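Local coordinates for protein YghZ aldo-keto reductase (Escherichia coli, PDB 3N6Q) that probably reduces aldehyde or ketone substrates with a nicotinamide cofactor, as a member of the aldo-keto reductase family with a TIM-barrel fold, at residues Gly111-Lys114 with Tyr115-Ser119; Glu142-Pro145 with Met146-Ala150; Ser321-Glu324 with Leu325-Asp329; Leu270-Met273 with Ala274-Arg277. One frame throughout, in Å; residues are numbered along the deposited sequence.

Contact 1. Residues Gly111-Lys114 with Tyr115-Ser119; sequences GSRK and YLLAS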
ATOM      1  N   GLY B 111       1.136  23.068  -6.840  1.00 17.39           N
ATOM      2  CA  GLY B 111       0.251  21.957  -6.450  1.00 15.93           C
ATOM      3  C   GLY B 111       0.639  20.597  -7.014  1.00 14.05           C
ATOM      4  O   GLY B 111      -0.152  19.649  -7.014  1.00 12.95           O
ATOM      5  N   SER B 112       1.849  20.501  -7.541  1.00 15.29           N
ATOM      6  CA  SER B 112       2.230  19.273  -8.338  1.00 14.37           C
ATOM      7  C   SER B 112       2.394  18.071  -7.383  1.00 11.70           C
ATOM      8  O   SER B 112       2.676  18.252  -6.183  1.00 10.93           O
ATOM      9  CB  SER B 112       3.551  19.569  -9.123  1.00 15.41           C
ATOM     10  OG  SER B 112       4.703  19.579  -8.281  1.00 13.33           O
ATOM     11  N   ARG B 113       2.279  16.852  -7.898  1.00 12.10           N
ATOM     12  CA  ARG B 113       2.540  15.678  -7.077  1.00 13.55           C
ATOM     13  C   ARG B 113       4.028  15.687  -6.574  1.00 12.55           C
ATOM     14  O   ARG B 113       4.307  15.331  -5.413  1.00 11.73           O
ATOM     15  CB  ARG B 113       2.262  14.445  -7.935  1.00 12.70           C
ATOM     16  CG  ARG B 113       2.440  13.134  -7.163  1.00 12.19           C
ATOM     17  CD  ARG B 113       2.171  11.999  -8.201  1.00 12.30           C
ATOM     18  NE  ARG B 113       2.294  10.689  -7.569  1.00 14.07           N
ATOM     19  CZ  ARG B 113       1.308  10.140  -6.893  1.00 17.45           C
ATOM     20  NH1 ARG B 113       0.138  10.803  -6.842  1.00 11.98           N
ATOM     21  NH2 ARG B 113       1.448   8.924  -6.350  1.00 17.08           N
ATOM     22  N   LYS B 114       4.952  16.082  -7.456  1.00 13.09           N
ATOM     23  CA  LYS B 114       6.383  16.231  -7.108  1.00 13.61           C
ATOM     24  C   LYS B 114       6.580  17.119  -5.859  1.00 12.85           C
ATOM     25  O   LYS B 114       7.165  16.704  -4.832  1.00 13.26           O
ATOM     26  CB  LYS B 114       7.143  16.838  -8.318  1.00 11.22           C
ATOM     27  CG  LYS B 114       8.579  17.302  -7.986  1.00 14.41           C
ATOM     28  CD  LYS B 114       9.516  16.129  -7.578  1.00 13.72           C
ATOM     29  CE  LYS B 114      10.995  16.737  -7.393  1.00 16.37           C
ATOM     30  NZ  LYS B 114      12.051  15.648  -7.225  1.00 13.18           N
ATOM     31  N   TYR B 115       6.005  18.324  -5.898  1.00 11.97           N
ATOM     32  CA  TYR B 115       6.203  19.236  -4.803  1.00 11.92           C
ATOM     33  C   TYR B 115       5.517  18.799  -3.536  1.00 13.98           C
ATOM     34  O   TYR B 115       6.141  18.781  -2.462  1.00 12.62           O
ATOM     35  CB  TYR B 115       5.771  20.647  -5.201  1.00 13.49           C
ATOM     36  CG  TYR B 115       5.691  21.650  -4.085  1.00 12.97           C
ATOM     37  CD1 TYR B 115       6.761  21.883  -3.216  1.00 11.99           C
ATOM     38  CD2 TYR B 115       4.554  22.472  -3.971  1.00 14.47           C
ATOM     39  CE1 TYR B 115       6.637  22.843  -2.180  1.00 10.98           C
ATOM     40  CE2 TYR B 115       4.424  23.419  -2.963  1.00 14.96           C
ATOM     41  CZ  TYR B 115       5.479  23.603  -2.078  1.00 14.85           C
ATOM     42  OH  TYR B 115       5.381  24.531  -1.057  1.00 14.43           O
ATOM     43  N   LEU B 116       4.260  18.374  -3.662  1.00 14.57           N
ATOM     44  CA  LEU B 116       3.493  18.024  -2.467  1.00 14.15           C
ATOM     45  C   LEU B 116       4.143  16.815  -1.774  1.00 13.53           C
ATOM     46  O   LEU B 116       4.285  16.806  -0.557  1.00 11.91           O
ATOM     47  CB  LEU B 116       2.032  17.728  -2.807  1.00 14.19           C
ATOM     48  CG  LEU B 116       1.090  18.882  -2.495  1.00 17.45           C
ATOM     49  CD1 LEU B 116       1.547  20.133  -3.178  1.00 18.13           C
ATOM     50  CD2 LEU B 116      -0.376  18.478  -2.986  1.00 18.58           C
ATOM     51  N   LEU B 117       4.507  15.789  -2.529  1.00 11.11           N
ATOM     52  CA  LEU B 117       4.965  14.590  -1.863  1.00 13.64           C
ATOM     53  C   LEU B 117       6.417  14.766  -1.382  1.00 13.96           C
ATOM     54  O   LEU B 117       6.763  14.295  -0.286  1.00 13.23           O
ATOM     55  CB  LEU B 117       4.842  13.343  -2.771  1.00 11.84           C
ATOM     56  CG  LEU B 117       3.362  12.984  -3.062  1.00 15.39           C
ATOM     57  CD1 LEU B 117       3.276  11.689  -3.944  1.00 12.87           C
ATOM     58  CD2 LEU B 117       2.515  12.837  -1.749  1.00 14.64           C
ATOM     59  N   ALA B 118       7.252  15.445  -2.164  1.00 13.50           N
ATOM     60  CA  ALA B 118       8.636  15.724  -1.680  1.00 12.79           C
ATOM     61  C   ALA B 118       8.535  16.596  -0.435  1.00 12.64           C
ATOM     62  O   ALA B 118       9.334  16.426   0.515  1.00 11.73           O
ATOM     63  CB  ALA B 118       9.486  16.481  -2.768  1.00 12.43           C
ATOM     64  N   SER B 119       7.630  17.585  -0.466  1.00 12.64           N
ATOM     65  CA  SER B 119       7.561  18.537   0.644  1.00 12.60           C
ATOM     66  C   SER B 119       7.090  17.817   1.931  1.00 10.90           C
ATOM     67  O   SER B 119       7.631  18.087   3.047  1.00 13.15           O
ATOM     68  CB  SER B 119       6.622  19.704   0.361  1.00 12.10           C
ATOM     69  OG  SER B 119       6.699  20.582   1.465  1.00 13.03           O
TER
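Gly111 lies just ahead of helix 113-127 and meets Leu116 through its backbone, Gly111 CA packing 4.0 Å from Leu116 CD1. Ser112 is the N-cap. A chi1 of 74° folds Ser112 OG back toward the helix, where it accepts from Tyr115 N at 3.0 Å; serine suits the place because its short side chain carries an acceptor within reach of an amide that has no carbonyl one turn earlier in the helix. An alanine here is likely to leave Tyr115 N without its cap and the start of the helix more prone to fray. The carbonyl of Ser112 meanwhile takes the amide of Leu116, and the bond is nearly straight. The long Arg113 runs out extended and offers the flat face of its guanidinium to Leu117, whose CD1 lies over the centre, 3.8 Å above the plane, while the same methyl touches Arg113 CG at 3.6 Å. Lys114 O accepts from Ala118 N, one turn on, at 3.0 Å, and the long charged chain of Lys114 suits a place facing Asp133 of the second subunit, which it meets in a salt bridge. The helix is the crossover of the beta-alpha-beta unit between strands 93-98 and 132-137: Tyr115, Leu116 and Ser119 rest on Ala98 of the first strand, and Arg113 and Leu116 face helix 146-158.

Contact 2. Residues Glu142-Pro145 with Met146-Ala150; sequences ENTP and MEETA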
ATOM      1  N   GLU B 142      -3.416  27.174 -10.204  1.00 17.70           N
ATOM      2  CA  GLU B 142      -4.281  27.100 -11.441  1.00 20.13           C
ATOM      3  C   GLU B 142      -3.626  26.286 -12.557  1.00 21.19           C
ATOM      4  O   GLU B 142      -4.283  25.793 -13.501  1.00 20.92           O
ATOM      5  CB  GLU B 142      -4.574  28.507 -11.940  1.00 20.89           C
ATOM      6  CG  GLU B 142      -5.557  29.219 -11.028  1.00 29.92           C
ATOM      7  CD  GLU B 142      -6.050  30.559 -11.596  1.00 43.69           C
ATOM      8  OE1 GLU B 142      -5.708  30.897 -12.762  1.00 44.96           O
ATOM      9  OE2 GLU B 142      -6.809  31.242 -10.868  1.00 46.62           O
ATOM     10  N   ASN B 143      -2.330  26.068 -12.397  1.00 17.95           N
ATOM     11  CA  ASN B 143      -1.557  25.373 -13.431  1.00 18.88           C
ATOM     12  C   ASN B 143      -1.343  23.875 -13.184  1.00 20.57           C
ATOM     13  O   ASN B 143      -0.719  23.177 -13.997  1.00 20.45           O
ATOM     14  CB  ASN B 143      -0.225  26.143 -13.644  1.00 20.50           C
ATOM     15  CG  ASN B 143      -0.441  27.545 -14.202  1.00 27.78           C
ATOM     16  OD1 ASN B 143      -1.203  27.741 -15.154  1.00 30.57           O
ATOM     17  ND2 ASN B 143       0.205  28.517 -13.605  1.00 31.60           N
ATOM     18  N   THR B 144      -1.843  23.342 -12.067  1.00 14.61           N
ATOM     19  CA  THR B 144      -1.801  21.908 -11.876  1.00 15.46           C
ATOM     20  C   THR B 144      -3.242  21.476 -11.879  1.00 16.55           C
ATOM     21  O   THR B 144      -4.014  22.056 -11.105  1.00 16.00           O
ATOM     22  CB  THR B 144      -1.216  21.587 -10.445  1.00 15.55           C
ATOM     23  OG1 THR B 144       0.182  21.998 -10.400  1.00 16.33           O
ATOM     24  CG2 THR B 144      -1.199  20.149 -10.189  1.00 15.43           C
ATOM     25  N   PRO B 145      -3.592  20.411 -12.614  1.00 17.62           N
ATOM     26  CA  PRO B 145      -4.972  19.921 -12.525  1.00 18.07           C
ATOM     27  C   PRO B 145      -5.297  19.491 -11.105  1.00 18.62           C
ATOM     28  O   PRO B 145      -4.491  18.851 -10.420  1.00 14.91           O
ATOM     29  CB  PRO B 145      -5.010  18.703 -13.456  1.00 19.72           C
ATOM     30  CG  PRO B 145      -3.673  18.574 -14.063  1.00 19.93           C
ATOM     31  CD  PRO B 145      -2.709  19.515 -13.411  1.00 17.53           C
ATOM     32  N   MET B 146      -6.516  19.760 -10.648  1.00 14.58           N
ATOM     33  CA  MET B 146      -6.802  19.343  -9.280  1.00 14.89           C
ATOM     34  C   MET B 146      -6.836  17.842  -9.130  1.00 15.22           C
ATOM     35  O   MET B 146      -6.676  17.299  -8.023  1.00 16.28           O
ATOM     36  CB  MET B 146      -8.142  19.995  -8.824  1.00 16.27           C
ATOM     37  CG  MET B 146      -7.999  21.498  -8.624  1.00 15.89           C
ATOM     38  SD  MET B 146      -9.579  22.089  -7.846  1.00 24.93           S
ATOM     39  CE  MET B 146     -10.471  22.381  -9.360  1.00 23.37           C
ATOM     40  N   GLU B 147      -6.961  17.106 -10.235  1.00 13.81           N
ATOM     41  CA  GLU B 147      -6.911  15.663 -10.096  1.00 13.85           C
ATOM     42  C   GLU B 147      -5.477  15.227  -9.579  1.00 12.73           C
ATOM     43  O   GLU B 147      -5.323  14.244  -8.828  1.00 13.21           O
ATOM     44  CB  GLU B 147      -7.085  15.027 -11.456  1.00 18.07           C
ATOM     45  CG  GLU B 147      -8.528  15.096 -11.979  1.00 22.36           C
ATOM     46  CD  GLU B 147      -8.931  16.458 -12.620  1.00 33.05           C
ATOM     47  OE1 GLU B 147      -8.122  17.413 -12.839  1.00 26.94           O
ATOM     48  OE2 GLU B 147     -10.150  16.554 -12.905  1.00 36.14           O
ATOM     49  N   GLU B 148      -4.480  15.920 -10.074  1.00 14.46           N
ATOM     50  CA  GLU B 148      -3.072  15.630  -9.654  1.00 14.63           C
ATOM     51  C   GLU B 148      -2.878  15.990  -8.173  1.00 15.87           C
ATOM     52  O   GLU B 148      -2.328  15.214  -7.400  1.00 13.42           O
ATOM     53  CB  GLU B 148      -2.086  16.396 -10.536  1.00 12.38           C
ATOM     54  CG  GLU B 148      -0.581  16.121 -10.064  1.00 12.42           C
ATOM     55  CD  GLU B 148       0.467  16.653 -11.048  1.00 18.03           C
ATOM     56  OE1 GLU B 148       0.134  16.897 -12.226  1.00 18.66           O
ATOM     57  OE2 GLU B 148       1.618  16.892 -10.627  1.00 16.23           O
ATOM     58  N   THR B 149      -3.293  17.201  -7.786  1.00 12.28           N
ATOM     59  CA  THR B 149      -3.202  17.606  -6.395  1.00 14.85           C
ATOM     60  C   THR B 149      -3.988  16.630  -5.504  1.00 14.82           C
ATOM     61  O   THR B 149      -3.461  16.170  -4.470  1.00 12.74           O
ATOM     62  CB  THR B 149      -3.715  19.034  -6.249  1.00 14.82           C
ATOM     63  OG1 THR B 149      -2.941  19.896  -7.104  1.00 17.47           O
ATOM     64  CG2 THR B 149      -3.584  19.523  -4.799  1.00 17.79           C
ATOM     65  N   ALA B 150      -5.236  16.277  -5.904  1.00 14.62           N
ATOM     66  CA  ALA B 150      -6.036  15.320  -5.099  1.00 17.49           C
ATOM     67  C   ALA B 150      -5.387  13.982  -4.946  1.00 16.62           C
ATOM     68  O   ALA B 150      -5.508  13.363  -3.891  1.00 16.88           O
ATOM     69  CB  ALA B 150      -7.490  15.164  -5.654  1.00 16.36           C
TER
HETATM   70  O   HOH W   1      -4.437  21.754  -8.355  1.00 17.64           O
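Thr144 and Pro145 lead from the loop after strand 132-137 into helix 146-158 of the TIM barrel, with Pro145 at the N-cap. Proline, with no amide hydrogen and a ring-restricted phi, suits a helix start, where the lack of that hydrogen costs nothing, because the amides of the first turn have no helical carbonyl to bind. Pro145 O receives two weak bonds, from Glu148 N at 3.0 Å and from Thr149 N at 3.3 Å, the second much the straighter (165° against 127°). The tight side is made by Thr144, whose methyl CG2, placed opposite the backbone N by a chi1 of -66°, meets Thr149 OG1 at 3.6 Å and the CB of Glu148 at 3.9 Å. Thr144 OG1 is bound separately to Asp141. Glu148 stretches out past this methyl, with OE1 near the proline ring, and its carboxylate takes Arg113 N of the neighbouring helix as well as Tyr164 OH and Gly22 N of the second subunit. Exchanging Glu148 for an alanine would probably leave these three donors without their shared acceptor and uncover the methyl of Thr144. The other side is looser: Glu147 is exposed, and its bent chain brings OE1 to 3.4 Å from Pro145 CB, a contact without a bond, while Met146 swings away to lie on Arg174, Lys177 and Leu181 of helix 172-183. Between the loop and the helix a water donates to Thr144 O at 2.8 Å and to Thr149 OG1 at 2.7 Å, a hydroxyl also hydrogen-bonded to Gly111 O.

Contact 3. Residues Ser321-Glu324 with Leu325-Asp329; sequences STKE and LAQID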
ATOM      1  N   SER B 321     -26.743  39.211  20.430  1.00 19.61           N
ATOM      2  CA  SER B 321     -28.127  39.495  20.000  1.00 21.82           C
ATOM      3  C   SER B 321     -28.146  39.927  18.526  1.00 22.34           C
ATOM      4  O   SER B 321     -27.122  40.318  17.917  1.00 20.15           O
ATOM      5  CB  SER B 321     -28.734  40.571  20.874  1.00 19.78           C
ATOM      6  OG  SER B 321     -28.213  41.820  20.496  1.00 20.39           O
ATOM      7  N   THR B 322     -29.330  39.826  17.917  1.00 21.13           N
ATOM      8  CA  THR B 322     -29.525  40.340  16.591  1.00 20.83           C
ATOM      9  C   THR B 322     -29.171  41.818  16.473  1.00 20.08           C
ATOM     10  O   THR B 322     -28.518  42.235  15.500  1.00 19.60           O
ATOM     11  CB  THR B 322     -30.986  40.095  16.163  1.00 21.94           C
ATOM     12  OG1 THR B 322     -31.166  38.681  16.005  1.00 27.77           O
ATOM     13  CG2 THR B 322     -31.255  40.779  14.911  1.00 24.74           C
ATOM     14  N   LYS B 323     -29.537  42.612  17.479  1.00 20.51           N
ATOM     15  CA  LYS B 323     -29.228  44.029  17.464  1.00 19.56           C
ATOM     16  C   LYS B 323     -27.683  44.262  17.444  1.00 19.42           C
ATOM     17  O   LYS B 323     -27.205  45.179  16.779  1.00 19.14           O
ATOM     18  CB  LYS B 323     -29.788  44.665  18.742  1.00 20.07           C
ATOM     19  CG  LYS B 323     -29.607  46.177  18.834  1.00 24.01           C
ATOM     20  CD  LYS B 323     -30.302  46.715  20.108  1.00 27.20           C
ATOM     21  CE  LYS B 323     -30.295  48.237  20.133  1.00 31.87           C
ATOM     22  NZ  LYS B 323     -30.834  48.681  21.439  1.00 41.76           N
ATOM     23  N   GLU B 324     -26.968  43.515  18.284  1.00 19.73           N
ATOM     24  CA  GLU B 324     -25.505  43.619  18.385  1.00 20.07           C
ATOM     25  C   GLU B 324     -24.876  43.253  17.060  1.00 18.94           C
ATOM     26  O   GLU B 324     -23.978  43.954  16.575  1.00 21.36           O
ATOM     27  CB  GLU B 324     -24.966  42.622  19.428  1.00 20.44           C
ATOM     28  CG  GLU B 324     -24.949  43.114  20.822  1.00 25.20           C
ATOM     29  CD  GLU B 324     -24.363  42.060  21.783  1.00 28.60           C
ATOM     30  OE1 GLU B 324     -24.854  40.924  21.792  1.00 25.38           O
ATOM     31  OE2 GLU B 324     -23.439  42.396  22.533  1.00 27.72           O
ATOM     32  N   LEU B 325     -25.316  42.152  16.464  1.00 19.54           N
ATOM     33  CA  LEU B 325     -24.762  41.753  15.165  1.00 18.71           C
ATOM     34  C   LEU B 325     -24.925  42.829  14.065  1.00 22.59           C
ATOM     35  O   LEU B 325     -23.996  43.077  13.264  1.00 20.16           O
ATOM     36  CB  LEU B 325     -25.321  40.391  14.716  1.00 18.89           C
ATOM     37  CG  LEU B 325     -24.915  39.211  15.615  1.00 20.05           C
ATOM     38  CD1 LEU B 325     -25.640  37.955  15.082  1.00 21.58           C
ATOM     39  CD2 LEU B 325     -23.296  39.050  15.509  1.00 16.82           C
ATOM     40  N   ALA B 326     -26.117  43.454  14.023  1.00 19.02           N
ATOM     41  CA  ALA B 326     -26.422  44.464  13.064  1.00 20.24           C
ATOM     42  C   ALA B 326     -25.588  45.708  13.357  1.00 19.79           C
ATOM     43  O   ALA B 326     -25.085  46.359  12.438  1.00 21.05           O
ATOM     44  CB  ALA B 326     -27.951  44.824  13.135  1.00 21.12           C
ATOM     45  N   GLN B 327     -25.377  46.008  14.626  1.00 21.28           N
ATOM     46  CA  GLN B 327     -24.595  47.174  15.058  0.50 21.98           C
ATOM     47  C   GLN B 327     -23.090  46.990  14.681  1.00 22.55           C
ATOM     48  O   GLN B 327     -22.402  47.922  14.228  1.00 21.72           O
ATOM     49  CB  GLN B 327     -24.744  47.365  16.575  0.50 22.75           C
ATOM     50  CG  GLN B 327     -26.051  48.063  17.052  0.50 24.15           C
ATOM     51  CD  GLN B 327     -26.247  48.120  18.579  0.50 29.79           C
ATOM     52  OE1 GLN B 327     -25.834  47.217  19.329  0.50 25.25           O
ATOM     53  NE2 GLN B 327     -26.948  49.162  19.033  0.50 30.29           N
ATOM     54  N   ILE B 328     -22.600  45.791  14.918  1.00 21.40           N
ATOM     55  CA  ILE B 328     -21.217  45.441  14.512  1.00 19.21           C
ATOM     56  C   ILE B 328     -21.059  45.669  12.999  1.00 20.60           C
ATOM     57  O   ILE B 328     -20.165  46.402  12.565  1.00 21.26           O
ATOM     58  CB  ILE B 328     -20.915  43.969  14.879  1.00 19.02           C
ATOM     59  CG1 ILE B 328     -20.696  43.889  16.401  1.00 20.51           C
ATOM     60  CG2 ILE B 328     -19.629  43.417  14.013  1.00 18.88           C
ATOM     61  CD1 ILE B 328     -20.670  42.439  16.976  1.00 17.80           C
ATOM     62  N   ASP B 329     -21.964  45.121  12.194  1.00 21.81           N
ATOM     63  CA  ASP B 329     -21.873  45.327  10.741  1.00 24.47           C
ATOM     64  C   ASP B 329     -21.969  46.786  10.336  1.00 24.59           C
ATOM     65  O   ASP B 329     -21.286  47.252   9.412  1.00 23.12           O
ATOM     66  CB  ASP B 329     -22.930  44.531   9.989  1.00 25.04           C
ATOM     67  CG  ASP B 329     -22.659  43.035  10.012  1.00 30.19           C
ATOM     68  OD1 ASP B 329     -21.613  42.615  10.576  1.00 35.66           O
ATOM     69  OD2 ASP B 329     -23.526  42.288   9.521  1.00 38.24           O
TER
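Leu325 N donates to Ser321 O at 3.0 Å, the first backbone bond of helix 322-334, whose start is a capping box formed by Ser321 and Glu324. In the box the two residues exchange bonds: Glu324 N gives its hydrogen to Ser321 OG at 3.1 Å, and Ser321 N gives its own to Glu324 OE1 at 2.9 Å. Serine and glutamate suit these places because the short hydroxyl reaches the amide three residues on, while the longer acid can fold back to the amide of the cap. A chi1 of -87° puts the CG of Glu324 beside its own backbone N, from where the extended chain carries the carboxylate back to the start of the helix. OE1 uses the anti lone pair, the one facing away from OE2. One shell further out, OE2 is held by a salt bridge to Arg277, so the carboxylate is gripped through both oxygens; the nearby positive charge would probably favour its ionised form. The next turn continues with Gln327 N donating to Lys323 O at 2.9 Å, and the long charged chain of Lys323 suits its exposed place. On the inner side Ile328, the buried member of this turn, packs against Leu270 and Met273 of helix 261-276 and against Trp288, while Leu325 also meets Trp288; branched aliphatic chains fit such an oily seam. Ile328 is drawn in close over the preceding turn, its CG1 lying 3.3 Å from Glu324 O.

Contact 4. Residues Leu270-Met273 with Ala274-Arg277; sequences LNEM and AQQR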
ATOM      1  N   LEU B 270     -16.167  49.682  17.816  1.00 18.72           N
ATOM      2  CA  LEU B 270     -16.185  48.228  18.043  1.00 17.16           C
ATOM      3  C   LEU B 270     -15.574  47.820  19.392  1.00 16.58           C
ATOM      4  O   LEU B 270     -16.132  46.923  20.081  1.00 16.96           O
ATOM      5  CB  LEU B 270     -15.519  47.482  16.876  1.00 16.40           C
ATOM      6  CG  LEU B 270     -16.321  47.517  15.565  1.00 19.47           C
ATOM      7  CD1 LEU B 270     -15.328  47.119  14.428  1.00 22.40           C
ATOM      8  CD2 LEU B 270     -17.489  46.510  15.690  1.00 21.71           C
ATOM      9  N   ASN B 271     -14.499  48.484  19.813  1.00 16.50           N
ATOM     10  CA  ASN B 271     -13.854  48.161  21.093  1.00 18.66           C
ATOM     11  C   ASN B 271     -14.789  48.535  22.256  1.00 21.81           C
ATOM     12  O   ASN B 271     -14.824  47.839  23.309  1.00 19.79           O
ATOM     13  CB  ASN B 271     -12.533  48.948  21.231  1.00 19.87           C
ATOM     14  CG  ASN B 271     -11.781  48.593  22.491  1.00 26.66           C
ATOM     15  OD1 ASN B 271     -11.561  47.418  22.784  1.00 27.70           O
ATOM     16  ND2 ASN B 271     -11.429  49.614  23.285  1.00 27.24           N
ATOM     17  N   GLU B 272     -15.507  49.657  22.070  1.00 21.73           N
ATOM     18  CA  GLU B 272     -16.548  50.031  23.039  1.00 23.13           C
ATOM     19  C   GLU B 272     -17.650  48.978  23.176  1.00 22.95           C
ATOM     20  O   GLU B 272     -18.058  48.659  24.329  1.00 21.40           O
ATOM     21  CB  GLU B 272     -17.087  51.443  22.797  1.00 22.67           C
ATOM     22  CG  GLU B 272     -16.054  52.470  23.107  1.00 21.96           C
ATOM     23  CD  GLU B 272     -16.496  53.918  22.803  1.00 25.63           C
ATOM     24  OE1 GLU B 272     -17.619  54.146  22.304  1.00 29.34           O
ATOM     25  OE2 GLU B 272     -15.661  54.805  23.008  1.00 30.42           O
ATOM     26  N   MET B 273     -18.100  48.419  22.044  1.00 19.57           N
ATOM     27  CA  MET B 273     -19.053  47.306  22.078  1.00 19.54           C
ATOM     28  C   MET B 273     -18.478  46.163  22.850  1.00 19.29           C
ATOM     29  O   MET B 273     -19.198  45.519  23.631  1.00 17.48           O
ATOM     30  CB  MET B 273     -19.511  46.823  20.694  1.00 18.52           C
ATOM     31  CG  MET B 273     -20.338  47.845  19.845  1.00 23.07           C
ATOM     32  SD  MET B 273     -20.971  47.098  18.321  1.00 27.46           S
ATOM     33  CE  MET B 273     -22.115  45.833  18.982  1.00 29.09           C
ATOM     34  N   ALA B 274     -17.223  45.805  22.546  1.00 17.10           N
ATOM     35  CA  ALA B 274     -16.614  44.668  23.250  1.00 18.93           C
ATOM     36  C   ALA B 274     -16.627  44.927  24.783  1.00 19.11           C
ATOM     37  O   ALA B 274     -16.976  44.042  25.587  1.00 17.09           O
ATOM     38  CB  ALA B 274     -15.161  44.444  22.740  1.00 17.06           C
ATOM     39  N   GLN B 275     -16.245  46.135  25.180  1.00 18.65           N
ATOM     40  CA  GLN B 275     -16.163  46.444  26.619  1.00 24.39           C
ATOM     41  C   GLN B 275     -17.500  46.309  27.311  1.00 25.25           C
ATOM     42  O   GLN B 275     -17.559  45.888  28.476  1.00 26.41           O
ATOM     43  CB  GLN B 275     -15.629  47.863  26.851  1.00 25.89           C
ATOM     44  CG  GLN B 275     -14.144  47.972  26.614  1.00 32.44           C
ATOM     45  CD  GLN B 275     -13.650  49.412  26.569  1.00 47.01           C
ATOM     46  OE1 GLN B 275     -14.441  50.376  26.493  1.00 49.60           O
ATOM     47  NE2 GLN B 275     -12.323  49.563  26.556  1.00 49.00           N
ATOM     48  N   GLN B 276     -18.568  46.659  26.594  1.00 25.59           N
ATOM     49  CA  GLN B 276     -19.949  46.551  27.104  1.00 27.87           C
ATOM     50  C   GLN B 276     -20.303  45.086  27.331  1.00 27.24           C
ATOM     51  O   GLN B 276     -21.135  44.766  28.173  1.00 25.29           O
ATOM     52  CB  GLN B 276     -20.942  47.113  26.094  1.00 29.40           C
ATOM     53  CG  GLN B 276     -20.826  48.615  25.823  1.00 34.96           C
ATOM     54  CD  GLN B 276     -21.164  49.451  27.041  1.00 47.77           C
ATOM     55  OE1 GLN B 276     -21.984  49.040  27.886  1.00 47.22           O
ATOM     56  NE2 GLN B 276     -20.509  50.618  27.162  1.00 47.18           N
ATOM     57  N   ARG B 277     -19.692  44.189  26.566  1.00 22.55           N
ATOM     58  CA  ARG B 277     -19.934  42.760  26.729  1.00 21.48           C
ATOM     59  C   ARG B 277     -18.991  42.215  27.798  1.00 20.59           C
ATOM     60  O   ARG B 277     -19.017  41.027  28.090  1.00 25.19           O
ATOM     61  CB  ARG B 277     -19.692  42.013  25.395  1.00 20.80           C
ATOM     62  CG  ARG B 277     -20.656  42.451  24.248  1.00 20.43           C
ATOM     63  CD  ARG B 277     -20.066  41.952  22.900  1.00 20.07           C
ATOM     64  NE  ARG B 277     -19.774  40.516  22.955  1.00 19.88           N
ATOM     65  CZ  ARG B 277     -20.683  39.541  22.850  1.00 18.79           C
ATOM     66  NH1 ARG B 277     -21.988  39.814  22.765  1.00 18.28           N
ATOM     67  NH2 ARG B 277     -20.295  38.278  22.912  1.00 19.49           N
TER
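Leu270 to Gln276 form the last turns of helix 261-276, and the i to i+4 bonds slacken toward the end: Ala274 N reaches Leu270 O at 2.9 Å and nearly straight, whereas Arg277 N reaches Met273 O at 3.3 Å and 137°, shared with a weak bond to Ala274 O. Asn271 and Gln275 stand one turn apart, their side-chain amide planes 60° apart, though the Gln275 amide may be turned over. A chi1 of -176° swings the CG of Asn271 opposite its backbone N and directs the short amide along the helix toward that neighbour. Gln276 bends at chi2, and its CG rests 3.1 Å from Glu272 O; the flexible polar chains of Gln275 and Gln276 suit a flank facing solvent. The CG of Arg277 lies 3.5 Å from Met273 O, while its guanidinium leaves the helix to bind Gln279 and Thr319 O and to meet the ring of Phe320 in a cation-pi contact. Small Ala274 fits against Met284 of helix 281-289, and Leu270 and Asn271 touch Met281 of that helix. Met273, unbranched and pliable, faces helix 322-334 and lies against His331, which places this helix end between the two.

How the contacts relate
From the N terminus the contacts run in the order 1, 2, 4, 3, each a local turn that closes before the next opens, so none nest or cross. Contact 1 starts the helix after strand 93-98, and contact 2 closes the loop that follows strand 132-137; they touch, with centres about 11 Å apart, and both face the second subunit. Contact 4 ends helix 261-276 and contact 3 begins helix 322-334; these two also touch, with centres about 12 Å apart. Centres of contacts 1 and 4 are about 46 Å apart, on opposite sides of the chain's centre. The first pair joins successive barrel helices, the second the C-terminal helices.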